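Local coordinates for uncharacterized lipoprotein GfcB (Escherichia coli K12, PDB 2IN5), which is of unknown function but, as a membrane lipoprotein of the group 4 capsule protein B family, may have a role connected with capsule polysaccharide, at residues H72-V80 with G174-L183. Residues are numbered along the deposited sequence; the frame is centred on the assembly and turned at random.
Sequences HNGRLLKTV and GQVRQSRQML
N73 and G74 are the two central residues of the type I' turn (H72 to R75) that closes the hairpin of strands 68-72 and 75-80; the turn meets strand 176-182 in the buried middle of this mostly beta protein, and side chains, rather than backbone pairing, join the two segments. The carboxamide of N73 grips the backbone at the start of that strand: ND2 donates almost straight (173°) to G174 O at 3.2 Å, the acceptor lying in the amide plane, while OD1 accepts V176 N at 3.2 Å from above the carbonyl plane. With CG anti to the backbone N (chi1 -150°), the amide crosses V176 obliquely, V176 CG2 lying 3.6 Å from N73 ND2. L97 O is a further acceptor for ND2, and H3 of the second subunit packs on N73. Were this side chain cut back to alanine, V176 N and the carbonyls of G174 and L97 would probably lose their amide partner, with a gap opened beside V176 CG2. V176 CG1 rests 3.9 Å from G74 CA, where any side chain would collide with it. Further along, Q181 bridges two backbone groups with one amide. Its CG sits between the backbone N and carbonyl carbon (chi1 66°), and the extended remainder carries the amide across to the hairpin. Q181 OE1 takes L76 N at 3.2 Å, again from above its carbonyl plane. A water links this oxygen to R75 NH1, approaching the guanidinium edge in plane; R75 also forms salt bridges with E152 and D95. L76 CD2 adds an apolar contact with L183 CG. Q181 NE2 donates to G74 O at 2.7 Å, in the carbonyl plane.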
# COMPACT_ATOMS: atom_id res chain seq x y z
N HIS A 72 -2.54 10.53 8.06
CA HIS A 72 -3.24 11.41 7.17
C HIS A 72 -3.04 12.80 7.74
O HIS A 72 -3.54 13.13 8.82
CB HIS A 72 -4.73 11.12 7.02
CG HIS A 72 -5.39 12.05 6.06
ND1 HIS A 72 -5.79 13.32 6.43
CD2 HIS A 72 -5.56 11.98 4.72
CE1 HIS A 72 -6.17 13.99 5.35
NE2 HIS A 72 -6.03 13.20 4.31
N ASN A 73 -2.29 13.61 7.00
CA ASN A 73 -1.96 14.96 7.40
C ASN A 73 -1.51 15.08 8.86
O ASN A 73 -2.12 15.81 9.66
CB ASN A 73 -3.12 15.92 7.14
CG ASN A 73 -2.63 17.33 6.85
OD1 ASN A 73 -1.58 17.50 6.24
ND2 ASN A 73 -3.40 18.34 7.26
N GLY A 74 -0.45 14.34 9.18
CA GLY A 74 0.13 14.38 10.52
C GLY A 74 -0.56 13.54 11.58
O GLY A 74 0.02 13.31 12.64
N ARG A 75 -1.78 13.10 11.30
CA ARG A 75 -2.54 12.29 12.24
C ARG A 75 -2.15 10.83 12.12
O ARG A 75 -2.14 10.27 11.02
CB ARG A 75 -4.05 12.40 11.98
CG ARG A 75 -4.90 11.60 12.97
CD ARG A 75 -4.87 12.21 14.36
NE ARG A 75 -5.70 13.40 14.44
CZ ARG A 75 -5.90 14.12 15.54
NH1 ARG A 75 -5.32 13.78 16.68
NH2 ARG A 75 -6.70 15.18 15.49
N LEU A 76 -1.84 10.21 13.25
CA LEU A 76 -1.47 8.80 13.26
C LEU A 76 -2.74 7.96 13.26
O LEU A 76 -3.59 8.09 14.16
CB LEU A 76 -0.63 8.48 14.49
CG LEU A 76 -0.06 7.06 14.47
CD1 LEU A 76 0.85 6.89 13.25
CD2 LEU A 76 0.69 6.80 15.75
N LEU A 77 -2.87 7.11 12.25
CA LEU A 77 -4.03 6.25 12.09
C LEU A 77 -3.75 4.76 12.30
O LEU A 77 -4.65 4.00 12.66
CB LEU A 77 -4.63 6.44 10.71
CG LEU A 77 -5.12 7.85 10.40
CD1 LEU A 77 -5.43 7.93 8.93
CD2 LEU A 77 -6.34 8.21 11.26
N LYS A 78 -2.51 4.34 12.07
CA LYS A 78 -2.17 2.93 12.24
C LYS A 78 -0.67 2.70 12.14
O LYS A 78 0.02 3.40 11.41
CB LYS A 78 -2.91 2.12 11.17
CG LYS A 78 -2.77 0.61 11.28
CD LYS A 78 -3.31 -0.08 10.04
CE LYS A 78 -2.97 -1.56 10.02
NZ LYS A 78 -2.94 -2.09 8.61
N THR A 79 -0.17 1.72 12.88
CA THR A 79 1.25 1.37 12.84
C THR A 79 1.39 -0.14 12.69
O THR A 79 0.50 -0.90 13.08
CB THR A 79 2.03 1.82 14.10
OG1 THR A 79 1.49 1.20 15.27
CG2 THR A 79 1.98 3.34 14.25
N VAL A 80 2.51 -0.57 12.13
CA VAL A 80 2.77 -1.99 11.91
C VAL A 80 4.23 -2.34 12.20
O VAL A 80 5.12 -1.59 11.85
CB VAL A 80 2.47 -2.38 10.46
CG1 VAL A 80 2.72 -3.87 10.27
CG2 VAL A 80 1.03 -2.03 10.11
N GLY A 174 -1.79 24.05 4.34
CA GLY A 174 -2.62 23.27 5.24
C GLY A 174 -1.89 22.00 5.63
O GLY A 174 -2.37 21.24 6.47
N GLN A 175 -0.73 21.76 5.02
CA GLN A 175 0.07 20.58 5.34
C GLN A 175 0.68 20.66 6.72
O GLN A 175 1.27 21.66 7.08
CB GLN A 175 1.20 20.40 4.32
CG GLN A 175 2.23 19.34 4.77
CD GLN A 175 3.48 19.29 3.90
OE1 GLN A 175 4.07 20.32 3.59
NE2 GLN A 175 3.89 18.09 3.53
N VAL A 176 0.53 19.60 7.51
CA VAL A 176 1.10 19.53 8.84
C VAL A 176 2.59 19.25 8.63
O VAL A 176 2.95 18.32 7.90
CB VAL A 176 0.43 18.40 9.67
CG1 VAL A 176 1.19 18.14 10.97
CG2 VAL A 176 -1.01 18.79 9.97
N ARG A 177 3.46 20.05 9.24
CA ARG A 177 4.90 19.87 9.07
C ARG A 177 5.54 19.25 10.30
O ARG A 177 6.68 18.80 10.27
CB ARG A 177 5.59 21.20 8.76
CG ARG A 177 5.24 21.80 7.41
CD ARG A 177 5.50 20.83 6.26
NE ARG A 177 6.90 20.45 6.11
CZ ARG A 177 7.87 21.24 5.65
NH1 ARG A 177 7.59 22.49 5.29
NH2 ARG A 177 9.10 20.78 5.54
N GLN A 178 4.80 19.24 11.39
CA GLN A 178 5.28 18.67 12.64
C GLN A 178 4.08 18.33 13.50
O GLN A 178 3.08 19.04 13.47
CB GLN A 178 6.20 19.65 13.38
CG GLN A 178 6.72 19.08 14.68
CD GLN A 178 7.78 19.94 15.34
OE1 GLN A 178 7.48 20.78 16.20
NE2 GLN A 178 9.03 19.75 14.95
N SER A 179 4.16 17.25 14.25
CA SER A 179 3.05 16.87 15.10
C SER A 179 3.52 16.14 16.35
O SER A 179 4.55 15.46 16.32
CB SER A 179 2.09 15.97 14.33
OG SER A 179 2.73 14.74 14.01
N ARG A 180 2.80 16.32 17.45
CA ARG A 180 3.10 15.63 18.69
C ARG A 180 1.78 15.03 19.15
O ARG A 180 0.81 15.76 19.37
CB ARG A 180 3.63 16.58 19.77
CG ARG A 180 4.83 17.43 19.35
CD ARG A 180 5.86 17.50 20.46
NE ARG A 180 5.26 17.71 21.78
CZ ARG A 180 4.71 18.85 22.19
NH1 ARG A 180 4.68 19.92 21.39
NH2 ARG A 180 4.17 18.93 23.40
N GLN A 181 1.75 13.70 19.31
CA GLN A 181 0.53 13.02 19.74
C GLN A 181 0.82 11.70 20.44
O GLN A 181 1.95 11.23 20.43
CB GLN A 181 -0.39 12.76 18.54
CG GLN A 181 0.18 11.79 17.52
CD GLN A 181 -0.47 11.94 16.15
OE1 GLN A 181 -1.69 11.77 15.99
NE2 GLN A 181 0.34 12.27 15.16
N MSE A 182 -0.20 11.10 21.03
CA MSE A 182 -0.06 9.82 21.71
C MSE A 182 -0.41 8.71 20.75
O MSE A 182 -1.19 8.90 19.81
CB MSE A 182 -1.00 9.75 22.91
CG MSE A 182 -0.68 10.75 23.99
SE MSE A 182 1.04 10.41 24.81
CE MSE A 182 0.76 11.30 26.49
N LEU A 183 0.16 7.53 20.97
CA LEU A 183 -0.13 6.41 20.10
C LEU A 183 -1.39 5.70 20.61
O LEU A 183 -2.14 5.09 19.85
CB LEU A 183 1.07 5.46 20.04
CG LEU A 183 0.96 4.20 19.21
CD1 LEU A 183 2.34 3.75 18.79
CD2 LEU A 183 0.26 3.10 20.03
O HOH W 1 -3.50 11.39 17.64